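Local coordinates for putidaredoxin reductase (Pseudomonas putida, PDB 1Q1R), which uses FAD to pass electrons, probably from NADH, to the iron-sulfur protein putidaredoxin, which in turn supplies cytochrome P450cam, at residues Ala15-Ala20 against Tyr63-Asp68; Met280-Cys285 against Arg310-Ile315; Val188-Val193 against Asp348-Arg353. All blocks are in the same frame, centred on the assembly; numbering follows the deposited sequence.

Contact 1: residues Ala15-Ala20 against Tyr63-Asp68; sequences AGVEVA and YLRTPD. With FAD (flavin-adenine dinucleotide), chain C.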
loop_
_atom_site.group_PDB
_atom_site.type_symbol
_atom_site.label_atom_id
_atom_site.label_comp_id
_atom_site.label_asym_id
_atom_site.label_seq_id
_atom_site.Cartn_x
_atom_site.Cartn_y
_atom_site.Cartn_z
ATOM N N ALA A 15 8.038 -1.558 6.837
ATOM C CA ALA A 15 7.546 -1.929 8.160
ATOM C C ALA A 15 8.650 -2.490 9.050
ATOM O O ALA A 15 8.861 -2.011 10.166
ATOM C CB ALA A 15 6.408 -2.935 8.032
ATOM N N GLY A 16 9.361 -3.499 8.553
ATOM C CA GLY A 16 10.430 -4.098 9.335
ATOM C C GLY A 16 11.569 -3.154 9.658
ATOM O O GLY A 16 12.009 -3.070 10.806
ATOM N N VAL A 17 12.053 -2.440 8.646
ATOM C CA VAL A 17 13.156 -1.501 8.818
ATOM C C VAL A 17 12.809 -0.373 9.793
ATOM O O VAL A 17 13.649 0.033 10.601
ATOM C CB VAL A 17 13.582 -0.896 7.449
ATOM C CG1 VAL A 17 14.560 0.247 7.652
ATOM C CG2 VAL A 17 14.222 -1.985 6.580
ATOM N N GLU A 18 11.578 0.131 9.714
ATOM C CA GLU A 18 11.137 1.210 10.598
ATOM C C GLU A 18 11.079 0.707 12.050
ATOM O O GLU A 18 11.354 1.451 12.989
ATOM C CB GLU A 18 9.765 1.718 10.153
ATOM C CG GLU A 18 9.273 2.962 10.881
ATOM C CD GLU A 18 10.256 4.117 10.811
ATOM O OE1 GLU A 18 10.828 4.363 9.724
ATOM O OE2 GLU A 18 10.452 4.784 11.850
ATOM N N VAL A 19 10.721 -0.558 12.232
ATOM C CA VAL A 19 10.673 -1.131 13.574
ATOM C C VAL A 19 12.107 -1.182 14.098
ATOM O O VAL A 19 12.395 -0.748 15.216
ATOM C CB VAL A 19 10.080 -2.561 13.560
ATOM C CG1 VAL A 19 10.365 -3.267 14.885
ATOM C CG2 VAL A 19 8.581 -2.499 13.320
ATOM N N ALA A 20 13.008 -1.695 13.266
ATOM C CA ALA A 20 14.416 -1.815 13.627
ATOM C C ALA A 20 15.030 -0.488 14.077
ATOM O O ALA A 20 15.554 -0.385 15.191
ATOM C CB ALA A 20 15.207 -2.388 12.448
ATOM N N TYR A 63 17.001 4.062 -1.257
ATOM C CA TYR A 63 17.343 3.470 0.038
ATOM C C TYR A 63 16.517 4.038 1.191
ATOM O O TYR A 63 16.367 5.257 1.318
ATOM C CB TYR A 63 18.830 3.688 0.355
ATOM C CG TYR A 63 19.810 3.096 -0.640
ATOM C CD1 TYR A 63 21.134 3.542 -0.683
ATOM C CD2 TYR A 63 19.428 2.088 -1.530
ATOM C CE1 TYR A 63 22.057 3.004 -1.586
ATOM C CE2 TYR A 63 20.345 1.540 -2.441
ATOM C CZ TYR A 63 21.655 2.005 -2.462
ATOM O OH TYR A 63 22.564 1.476 -3.360
ATOM N N LEU A 64 15.980 3.152 2.027
ATOM C CA LEU A 64 15.208 3.577 3.189
ATOM C C LEU A 64 16.192 4.253 4.141
ATOM O O LEU A 64 15.889 5.286 4.743
ATOM C CB LEU A 64 14.559 2.371 3.879
ATOM C CG LEU A 64 13.457 1.631 3.113
ATOM C CD1 LEU A 64 12.870 0.537 4.003
ATOM C CD2 LEU A 64 12.366 2.612 2.695
ATOM N N ARG A 65 17.370 3.646 4.263
ATOM C CA ARG A 65 18.461 4.150 5.101
ATOM C C ARG A 65 19.757 3.814 4.370
ATOM O O ARG A 65 19.828 2.793 3.689
ATOM C CB ARG A 65 18.482 3.440 6.453
ATOM C CG ARG A 65 17.184 3.491 7.215
ATOM C CD ARG A 65 16.994 4.812 7.925
ATOM N NE ARG A 65 15.711 4.817 8.622
ATOM C CZ ARG A 65 15.483 5.441 9.771
ATOM N NH1 ARG A 65 16.459 6.124 10.364
ATOM N NH2 ARG A 65 14.280 5.372 10.329
ATOM N N THR A 66 20.779 4.655 4.504
ATOM C CA THR A 66 22.051 4.375 3.846
ATOM C C THR A 66 22.599 3.076 4.427
ATOM O O THR A 66 22.286 2.717 5.561
ATOM C CB THR A 66 23.089 5.492 4.091
ATOM O OG1 THR A 66 23.320 5.626 5.499
ATOM C CG2 THR A 66 22.597 6.815 3.532
ATOM N N PRO A 67 23.420 2.348 3.652
ATOM C CA PRO A 67 23.998 1.083 4.119
ATOM C C PRO A 67 24.793 1.204 5.418
ATOM O O PRO A 67 24.778 0.288 6.242
ATOM C CB PRO A 67 24.869 0.652 2.944
ATOM C CG PRO A 67 24.110 1.179 1.767
ATOM C CD PRO A 67 23.735 2.571 2.230
ATOM N N ASP A 68 25.486 2.324 5.601
ATOM C CA ASP A 68 26.275 2.527 6.813
ATOM C C ASP A 68 25.393 2.652 8.049
ATOM O O ASP A 68 25.795 2.270 9.148
ATOM C CB ASP A 68 27.149 3.781 6.696
ATOM C CG ASP A 68 28.235 3.647 5.641
ATOM O OD1 ASP A 68 28.894 2.587 5.591
ATOM O OD2 ASP A 68 28.438 4.611 4.870
HETATM P PA FAD C . 6.700 -5.381 2.162
HETATM O O1A FAD C . 6.072 -6.414 1.304
HETATM O O2A FAD C . 7.183 -4.133 1.526
HETATM O O5B FAD C . 7.921 -6.029 2.970
HETATM C C5B FAD C . 7.868 -7.368 3.476
HETATM C C4B FAD C . 9.210 -8.062 3.182
HETATM O O4B FAD C . 9.337 -9.273 4.010
HETATM C C3B FAD C . 9.273 -8.542 1.724
HETATM O O3B FAD C . 10.610 -8.375 1.232
HETATM C C2B FAD C . 8.961 -10.014 1.834
HETATM O O2B FAD C . 9.555 -10.732 0.748
HETATM C C1B FAD C . 9.659 -10.372 3.130
HETATM N N9A FAD C . 9.264 -11.692 3.693
HETATM C C8A FAD C . 8.021 -12.201 3.766
HETATM N N7A FAD C . 8.080 -13.420 4.316
HETATM C C5A FAD C . 9.355 -13.681 4.592
HETATM C C6A FAD C . 10.018 -14.773 5.155
HETATM N N6A FAD C . 9.336 -15.854 5.529
HETATM N N1A FAD C . 11.365 -14.727 5.307
HETATM C C2A FAD C . 12.066 -13.650 4.925
HETATM N N3A FAD C . 11.447 -12.593 4.379
HETATM C C4A FAD C . 10.103 -12.586 4.204
HETATM N N1 FAD C . 1.713 3.332 -0.076
HETATM C C2 FAD C . 1.372 4.673 0.139
HETATM O O2 FAD C . 0.993 5.040 1.250
HETATM N N3 FAD C . 1.481 5.592 -0.920
HETATM C C4 FAD C . 1.937 5.163 -2.189
HETATM O O4 FAD C . 2.069 5.986 -3.092
HETATM C C4X FAD C . 2.275 3.816 -2.402
HETATM N N5 FAD C . 2.765 3.402 -3.606
HETATM C C5X FAD C . 3.171 2.117 -3.824
HETATM C C6 FAD C . 3.699 1.739 -5.076
HETATM C C7 FAD C . 4.143 0.414 -5.295
HETATM C C7M FAD C . 4.682 0.019 -6.682
HETATM C C8 FAD C . 4.064 -0.537 -4.246
HETATM C C8M FAD C . 4.561 -1.979 -4.437
HETATM C C9 FAD C . 3.537 -0.159 -2.999
HETATM C C9A FAD C . 3.089 1.162 -2.783
HETATM N N10 FAD C . 2.567 1.567 -1.524
HETATM C C10 FAD C . 2.165 2.905 -1.337
HETATM C "C1'" FAD C . 2.432 0.582 -0.407
HETATM C "C2'" FAD C . 3.563 0.759 0.609
HETATM O "O2'" FAD C . 4.813 0.813 -0.087
HETATM C "C3'" FAD C . 3.576 -0.395 1.628
HETATM O "O3'" FAD C . 2.282 -0.495 2.237
HETATM C "C4'" FAD C . 4.638 -0.154 2.708
HETATM O "O4'" FAD C . 5.926 -0.046 2.097
HETATM C "C5'" FAD C . 4.679 -1.287 3.749
HETATM O "O5'" FAD C . 5.217 -2.505 3.209
HETATM P P FAD C . 5.615 -3.696 4.227
HETATM O O1P FAD C . 6.977 -3.432 4.735
HETATM O O2P FAD C . 4.520 -3.829 5.215
HETATM O O3P FAD C . 5.598 -5.028 3.300
HETATM O O HOH W 1 12.514 3.731 7.805
#
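Val17 and Leu64 make the tight half of this contact, where the first turns of helix 14-25 meet the loop that leads into helix 67-72. Leu64 sends a single methyl, CD1, over the branch point of Val17: it lies 3.8 Å from Val17 CB and sits almost evenly between Val17 CG1 and CG2. Pro42 touches both side chains, and Leu34 lies against Val17, which is buried. The fit then slackens along Arg65. Its CG only grazes Val17 CG1 at 4.2 Å, and the chain bends at chi2 (-80°), bringing the guanidinium across to the carboxylate of Glu18. There a long salt bridge joins Arg65 NH2 to Glu18 OE1 at 3.6 Å, the oxygen approaching the edge of the guanidinium near its plane while the carboxylate is turned 33° against it. A water fills in the loose pairing: it donates to Glu18 OE1 over 2.6 Å and accepts a weak bond from Arg65 NE. Phe21 holds the guanidinium by a cation-pi contact. One turn before Glu18, Ala15 N gives a hydrogen bond to FAD O1P (3.0 Å, 158° at the hydrogen). Ala15 CB also lies near that phosphate. Gly16, the diphosphate oxygen at the helix start and the preceding strand 6-10 are consistent with the GxGxxG turn of a Rossmann-type FAD domain.

Contact 2: residues Met280-Cys285 against Arg310-Ile315; sequences MAVGDC and RKIAAI. With FAD (flavin-adenine dinucleotide), chain C.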
loop_
_atom_site.group_PDB
_atom_site.type_symbol
_atom_site.label_atom_id
_atom_site.label_comp_id
_atom_site.label_asym_id
_atom_site.label_seq_id
_atom_site.Cartn_x
_atom_site.Cartn_y
_atom_site.Cartn_z
ATOM N N MET A 280 4.830 -10.253 17.467
ATOM C CA MET A 280 4.004 -9.151 16.983
ATOM C C MET A 280 3.979 -9.160 15.452
ATOM O O MET A 280 4.799 -9.824 14.818
ATOM C CB MET A 280 4.567 -7.812 17.478
ATOM C CG MET A 280 4.664 -7.685 18.991
ATOM S SD MET A 280 5.341 -6.093 19.533
ATOM C CE MET A 280 7.003 -6.263 19.086
ATOM N N ALA A 281 3.026 -8.437 14.866
ATOM C CA ALA A 281 2.915 -8.328 13.410
ATOM C C ALA A 281 2.814 -6.839 13.087
ATOM O O ALA A 281 2.359 -6.055 13.921
ATOM C CB ALA A 281 1.689 -9.067 12.904
ATOM N N VAL A 282 3.225 -6.445 11.882
ATOM C CA VAL A 282 3.210 -5.031 11.511
ATOM C C VAL A 282 3.215 -4.817 9.995
ATOM O O VAL A 282 3.798 -5.609 9.253
ATOM C CB VAL A 282 4.450 -4.327 12.120
ATOM C CG1 VAL A 282 5.717 -4.952 11.564
ATOM C CG2 VAL A 282 4.423 -2.835 11.843
ATOM N N GLY A 283 2.560 -3.746 9.545
ATOM C CA GLY A 283 2.531 -3.430 8.126
ATOM C C GLY A 283 1.404 -4.032 7.313
ATOM O O GLY A 283 0.326 -4.311 7.832
ATOM N N ASP A 284 1.663 -4.223 6.021
ATOM C CA ASP A 284 0.687 -4.786 5.093
ATOM C C ASP A 284 0.111 -6.130 5.546
ATOM O O ASP A 284 -1.011 -6.469 5.195
ATOM C CB ASP A 284 1.323 -4.990 3.709
ATOM C CG ASP A 284 1.604 -3.684 2.979
ATOM O OD1 ASP A 284 1.528 -2.604 3.601
ATOM O OD2 ASP A 284 1.910 -3.748 1.770
ATOM N N CYS A 285 0.884 -6.889 6.314
ATOM C CA CYS A 285 0.447 -8.212 6.756
ATOM C C CYS A 285 -0.413 -8.233 8.008
ATOM O O CYS A 285 -0.963 -9.278 8.359
ATOM C CB CYS A 285 1.660 -9.109 7.008
ATOM S SG CYS A 285 2.510 -8.795 8.580
ATOM N N ARG A 310 6.107 2.460 14.566
ATOM C CA ARG A 310 6.464 3.347 15.663
ATOM C C ARG A 310 5.800 2.909 16.969
ATOM O O ARG A 310 6.381 3.049 18.045
ATOM C CB ARG A 310 6.093 4.790 15.302
ATOM C CG ARG A 310 7.118 5.407 14.360
ATOM C CD ARG A 310 6.582 6.552 13.518
ATOM N NE ARG A 310 7.600 6.992 12.563
ATOM C CZ ARG A 310 7.393 7.865 11.583
ATOM N NH1 ARG A 310 6.194 8.409 11.414
ATOM N NH2 ARG A 310 8.390 8.195 10.768
ATOM N N LYS A 311 4.597 2.356 16.864
ATOM C CA LYS A 311 3.866 1.889 18.033
ATOM C C LYS A 311 4.590 0.692 18.650
ATOM O O LYS A 311 4.723 0.598 19.873
ATOM C CB LYS A 311 2.441 1.500 17.637
ATOM C CG LYS A 311 1.552 1.083 18.802
ATOM C CD LYS A 311 0.136 0.805 18.330
ATOM C CE LYS A 311 -0.769 0.389 19.486
ATOM N NZ LYS A 311 -2.173 0.135 19.039
ATOM N N ILE A 312 5.062 -0.217 17.798
ATOM C CA ILE A 312 5.784 -1.396 18.264
ATOM C C ILE A 312 7.065 -0.986 18.983
ATOM O O ILE A 312 7.368 -1.486 20.066
ATOM C CB ILE A 312 6.152 -2.336 17.090
ATOM C CG1 ILE A 312 4.899 -3.068 16.603
ATOM C CG2 ILE A 312 7.236 -3.319 17.523
ATOM C CD1 ILE A 312 5.157 -4.083 15.507
ATOM N N ALA A 313 7.814 -0.075 18.374
ATOM C CA ALA A 313 9.061 0.401 18.954
ATOM C C ALA A 313 8.811 1.000 20.332
ATOM O O ALA A 313 9.589 0.792 21.266
ATOM C CB ALA A 313 9.695 1.442 18.043
ATOM N N ALA A 314 7.720 1.748 20.447
ATOM C CA ALA A 314 7.358 2.383 21.706
ATOM C C ALA A 314 7.089 1.337 22.785
ATOM O O ALA A 314 7.685 1.370 23.863
ATOM C CB ALA A 314 6.124 3.261 21.508
ATOM N N ILE A 315 6.192 0.406 22.484
ATOM C CA ILE A 315 5.824 -0.647 23.424
ATOM C C ILE A 315 7.007 -1.495 23.895
ATOM O O ILE A 315 7.164 -1.737 25.093
ATOM C CB ILE A 315 4.755 -1.572 22.812
ATOM C CG1 ILE A 315 3.484 -0.766 22.521
ATOM C CG2 ILE A 315 4.459 -2.728 23.758
ATOM C CD1 ILE A 315 2.416 -1.535 21.776
HETATM P PA FAD C . 6.700 -5.381 2.162
HETATM O O1A FAD C . 6.072 -6.414 1.304
HETATM O O2A FAD C . 7.183 -4.133 1.526
HETATM O O5B FAD C . 7.921 -6.029 2.970
HETATM C C5B FAD C . 7.868 -7.368 3.476
HETATM C C4B FAD C . 9.210 -8.062 3.182
HETATM O O4B FAD C . 9.337 -9.273 4.010
HETATM C C3B FAD C . 9.273 -8.542 1.724
HETATM O O3B FAD C . 10.610 -8.375 1.232
HETATM C C2B FAD C . 8.961 -10.014 1.834
HETATM O O2B FAD C . 9.555 -10.732 0.748
HETATM C C1B FAD C . 9.659 -10.372 3.130
HETATM N N9A FAD C . 9.264 -11.692 3.693
HETATM C C8A FAD C . 8.021 -12.201 3.766
HETATM N N7A FAD C . 8.080 -13.420 4.316
HETATM C C5A FAD C . 9.355 -13.681 4.592
HETATM C C6A FAD C . 10.018 -14.773 5.155
HETATM N N6A FAD C . 9.336 -15.854 5.529
HETATM N N1A FAD C . 11.365 -14.727 5.307
HETATM C C2A FAD C . 12.066 -13.650 4.925
HETATM N N3A FAD C . 11.447 -12.593 4.379
HETATM C C4A FAD C . 10.103 -12.586 4.204
HETATM N N1 FAD C . 1.713 3.332 -0.076
HETATM C C2 FAD C . 1.372 4.673 0.139
HETATM O O2 FAD C . 0.993 5.040 1.250
HETATM N N3 FAD C . 1.481 5.592 -0.920
HETATM C C4 FAD C . 1.937 5.163 -2.189
HETATM O O4 FAD C . 2.069 5.986 -3.092
HETATM C C4X FAD C . 2.275 3.816 -2.402
HETATM N N5 FAD C . 2.765 3.402 -3.606
HETATM C C5X FAD C . 3.171 2.117 -3.824
HETATM C C6 FAD C . 3.699 1.739 -5.076
HETATM C C7 FAD C . 4.143 0.414 -5.295
HETATM C C7M FAD C . 4.682 0.019 -6.682
HETATM C C8 FAD C . 4.064 -0.537 -4.246
HETATM C C8M FAD C . 4.561 -1.979 -4.437
HETATM C C9 FAD C . 3.537 -0.159 -2.999
HETATM C C9A FAD C . 3.089 1.162 -2.783
HETATM N N10 FAD C . 2.567 1.567 -1.524
HETATM C C10 FAD C . 2.165 2.905 -1.337
HETATM C "C1'" FAD C . 2.432 0.582 -0.407
HETATM C "C2'" FAD C . 3.563 0.759 0.609
HETATM O "O2'" FAD C . 4.813 0.813 -0.087
HETATM C "C3'" FAD C . 3.576 -0.395 1.628
HETATM O "O3'" FAD C . 2.282 -0.495 2.237
HETATM C "C4'" FAD C . 4.638 -0.154 2.708
HETATM O "O4'" FAD C . 5.926 -0.046 2.097
HETATM C "C5'" FAD C . 4.679 -1.287 3.749
HETATM O "O5'" FAD C . 5.217 -2.505 3.209
HETATM P P FAD C . 5.615 -3.696 4.227
HETATM O O1P FAD C . 6.977 -3.432 4.735
HETATM O O2P FAD C . 4.520 -3.829 5.215
HETATM O O3P FAD C . 5.598 -5.028 3.300
#
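With chi1 at -74° and the chain extended beyond, Ile312 holds CG1 beside its own backbone N and stretches CD1 toward Val282, leaving CG2 to face Met280. Met280 in turn runs straight to SD and then bends at chi3 (-72°), which swings its methyl CE onto Ile312 CG2. That pair is tight at 3.3 Å, and SD stands farther from the same methyl. Ile312 CD1 presses on Val282 CB at 3.5 Å, again closer than usual, with both valine methyls around it and the carbonyl O of Ala281 also near. All the touching residues are buried; Val19 of helix 14-25 also packs on Ile312. Met280 and Ala281 belong to strand 279-281, an outer strand of the parallel sheet of the FAD domain in this glutathione reductase fold, and helix 302-316 lies against it through Ile312. Past the strand the chain turns to the cofactor. Gly283 brings its CA within 3.5 Å of FAD O2P, where a CB would clash. The next amide, Asp284 N, donates to FAD O2P over 3.0 Å at 167°. Asp284 OD1 accepts a hydrogen bond from the ribityl hydroxyl O3' of FAD at 2.6 Å, and its OD2 is salt-bridged to Arg134. Replacing Asp284 by an alanine removes the carboxylate and is likely to leave O3' without this acceptor and to deprive Arg134 of its carboxylate mate, though Arg134 also binds FAD.

Contact 3: residues Val188-Val193 against Asp348-Arg353; sequences VTAPPV and DRIIVR
Ile350 reaches from the edge strand 349-353 into the start of helix 191-204, with Ala190 and Pro192 receiving it. Its CB directs the side chain toward that helix end and divides the work between two branches. CG2 is the shorter arm: anti to the carbonyl carbon, it stops 3.5 Å from the methyl CB of Ala190. CG1 takes the crowded position between backbone N and carbonyl carbon (chi1 73°) and serves as a spacer. From there the chain extends, chi2 170°, and puts CD1 at the far end, where it abuts CG of the Pro192 ring, a tight 3.2 Å. CD1 also keeps 3.7 Å from Ala190 CB. The one alanine methyl is thus met by both methyls of the isoleucine. Ala190 is the N-cap residue, and its O accepts the backbone bond of Val193 N at 2.8 Å, which closes the first turn, the one that carries the proline ring. The contact joins the N-terminal end of helix 191-204, in the pyridine nucleotide-disulphide oxidoreductase part of the chain, to the antiparallel sheet of the C-terminal domain, of which 349-353 is an outermost strand. A classic beta bulge, with Asp348 and Arg349 both opposite Leu366, begins that strand. Tyr347 adds to the packing on Ala190 and Leu356 to that on Pro192, while Tyr365 of the neighbouring strand lies against Thr189 and Val193.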
loop_
_atom_site.group_PDB
_atom_site.type_symbol
_atom_site.label_atom_id
_atom_site.label_comp_id
_atom_site.label_asym_id
_atom_site.label_seq_id
_atom_site.Cartn_x
_atom_site.Cartn_y
_atom_site.Cartn_z
ATOM N N VAL A 188 -13.454 1.423 -3.351
ATOM C CA VAL A 188 -13.058 2.467 -2.410
ATOM C C VAL A 188 -13.530 3.887 -2.709
ATOM O O VAL A 188 -13.352 4.783 -1.884
ATOM C CB VAL A 188 -11.525 2.490 -2.249
ATOM C CG1 VAL A 188 -11.035 1.117 -1.816
ATOM C CG2 VAL A 188 -10.870 2.897 -3.555
ATOM N N THR A 189 -14.136 4.102 -3.871
ATOM C CA THR A 189 -14.605 5.437 -4.210
ATOM C C THR A 189 -16.040 5.446 -4.701
ATOM O O THR A 189 -16.609 4.406 -5.026
ATOM C CB THR A 189 -13.738 6.082 -5.304
ATOM O OG1 THR A 189 -13.955 5.406 -6.549
ATOM C CG2 THR A 189 -12.267 5.996 -4.935
ATOM N N ALA A 190 -16.619 6.640 -4.752
ATOM C CA ALA A 190 -17.983 6.806 -5.227
ATOM C C ALA A 190 -17.909 6.938 -6.739
ATOM O O ALA A 190 -16.889 7.365 -7.281
ATOM C CB ALA A 190 -18.609 8.056 -4.612
ATOM N N PRO A 191 -18.989 6.570 -7.441
ATOM C CA PRO A 191 -19.060 6.640 -8.903
ATOM C C PRO A 191 -18.502 7.919 -9.526
ATOM O O PRO A 191 -17.675 7.860 -10.435
ATOM C CB PRO A 191 -20.546 6.447 -9.177
ATOM C CG PRO A 191 -20.936 5.476 -8.107
ATOM C CD PRO A 191 -20.255 6.055 -6.884
ATOM N N PRO A 192 -18.940 9.095 -9.045
ATOM C CA PRO A 192 -18.424 10.340 -9.625
ATOM C C PRO A 192 -16.910 10.496 -9.487
ATOM O O PRO A 192 -16.285 11.240 -10.241
ATOM C CB PRO A 192 -19.207 11.420 -8.877
ATOM C CG PRO A 192 -19.496 10.776 -7.555
ATOM C CD PRO A 192 -19.884 9.377 -7.949
ATOM N N VAL A 193 -16.325 9.795 -8.522
ATOM C CA VAL A 193 -14.884 9.852 -8.316
ATOM C C VAL A 193 -14.216 8.930 -9.343
ATOM O O VAL A 193 -13.158 9.251 -9.879
ATOM C CB VAL A 193 -14.509 9.414 -6.882
ATOM C CG1 VAL A 193 -13.000 9.310 -6.739
ATOM C CG2 VAL A 193 -15.058 10.421 -5.881
ATOM N N ASP A 348 -23.217 6.277 2.881
ATOM C CA ASP A 348 -24.529 6.273 2.249
ATOM C C ASP A 348 -24.721 7.512 1.386
ATOM O O ASP A 348 -25.801 7.739 0.844
ATOM C CB ASP A 348 -25.640 6.182 3.295
ATOM C CG ASP A 348 -25.493 7.205 4.390
ATOM O OD1 ASP A 348 -25.371 8.405 4.071
ATOM O OD2 ASP A 348 -25.505 6.806 5.572
ATOM N N ARG A 349 -23.669 8.315 1.270
ATOM C CA ARG A 349 -23.713 9.509 0.434
ATOM C C ARG A 349 -22.407 10.281 0.457
ATOM O O ARG A 349 -21.635 10.207 1.411
ATOM C CB ARG A 349 -24.852 10.442 0.845
ATOM C CG ARG A 349 -24.670 11.133 2.180
ATOM C CD ARG A 349 -25.328 12.499 2.135
ATOM N NE ARG A 349 -25.416 13.116 3.452
ATOM C CZ ARG A 349 -25.712 14.396 3.653
ATOM N NH1 ARG A 349 -25.943 15.194 2.617
ATOM N NH2 ARG A 349 -25.783 14.874 4.888
ATOM N N ILE A 350 -22.166 11.019 -0.615
ATOM C CA ILE A 350 -20.959 11.810 -0.721
ATOM C C ILE A 350 -21.338 13.257 -0.968
ATOM O O ILE A 350 -22.421 13.552 -1.481
ATOM C CB ILE A 350 -20.064 11.338 -1.889
ATOM C CG1 ILE A 350 -20.688 11.749 -3.222
ATOM C CG2 ILE A 350 -19.887 9.825 -1.833
ATOM C CD1 ILE A 350 -19.778 11.547 -4.413
ATOM N N ILE A 351 -20.444 14.154 -0.584
ATOM C CA ILE A 351 -20.645 15.576 -0.786
ATOM C C ILE A 351 -19.374 16.070 -1.453
ATOM O O ILE A 351 -18.275 15.904 -0.918
ATOM C CB ILE A 351 -20.862 16.321 0.553
ATOM C CG1 ILE A 351 -22.148 15.822 1.218
ATOM C CG2 ILE A 351 -20.929 17.824 0.306
ATOM C CD1 ILE A 351 -22.464 16.486 2.535
ATOM N N VAL A 352 -19.521 16.647 -2.637
ATOM C CA VAL A 352 -18.379 17.150 -3.374
ATOM C C VAL A 352 -18.189 18.633 -3.101
ATOM O O VAL A 352 -19.121 19.423 -3.238
ATOM C CB VAL A 352 -18.563 16.940 -4.892
ATOM C CG1 VAL A 352 -17.347 17.470 -5.646
ATOM C CG2 VAL A 352 -18.790 15.462 -5.184
ATOM N N ARG A 353 -16.978 18.998 -2.700
ATOM C CA ARG A 353 -16.646 20.383 -2.421
ATOM C C ARG A 353 -15.721 20.821 -3.549
ATOM O O ARG A 353 -14.540 20.471 -3.571
ATOM C CB ARG A 353 -15.939 20.491 -1.065
ATOM C CG ARG A 353 -15.587 21.913 -0.654
ATOM C CD ARG A 353 -14.774 21.913 0.636
ATOM N NE ARG A 353 -14.367 23.258 1.022
ATOM C CZ ARG A 353 -15.139 24.119 1.680
ATOM N NH1 ARG A 353 -16.371 23.775 2.036
ATOM N NH2 ARG A 353 -14.681 25.328 1.975
#

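How the contacts relate
From the N terminus, contact 1 closes first, bringing 63-68 back to helix 14-25 within the FAD domain. The chain later passes 188-193, opening the long loop that contact 3 closes at 348-353. Contact 2 is nested inside that loop, as the chain returns to the FAD domain to lay helix 302-316 against strand 279-281. Contacts 1 and 2 adjoin, their centres 14 Å apart: Glu18 forms a long, weak ion pair with Arg310, Ala15 meets Gly283, and both contacts reach the FAD diphosphate. Contact 3 stands about 20 Å from contact 1 and 14 Å from contact 2 by nearest atoms, tying the C-terminal sheet to helix 191-204.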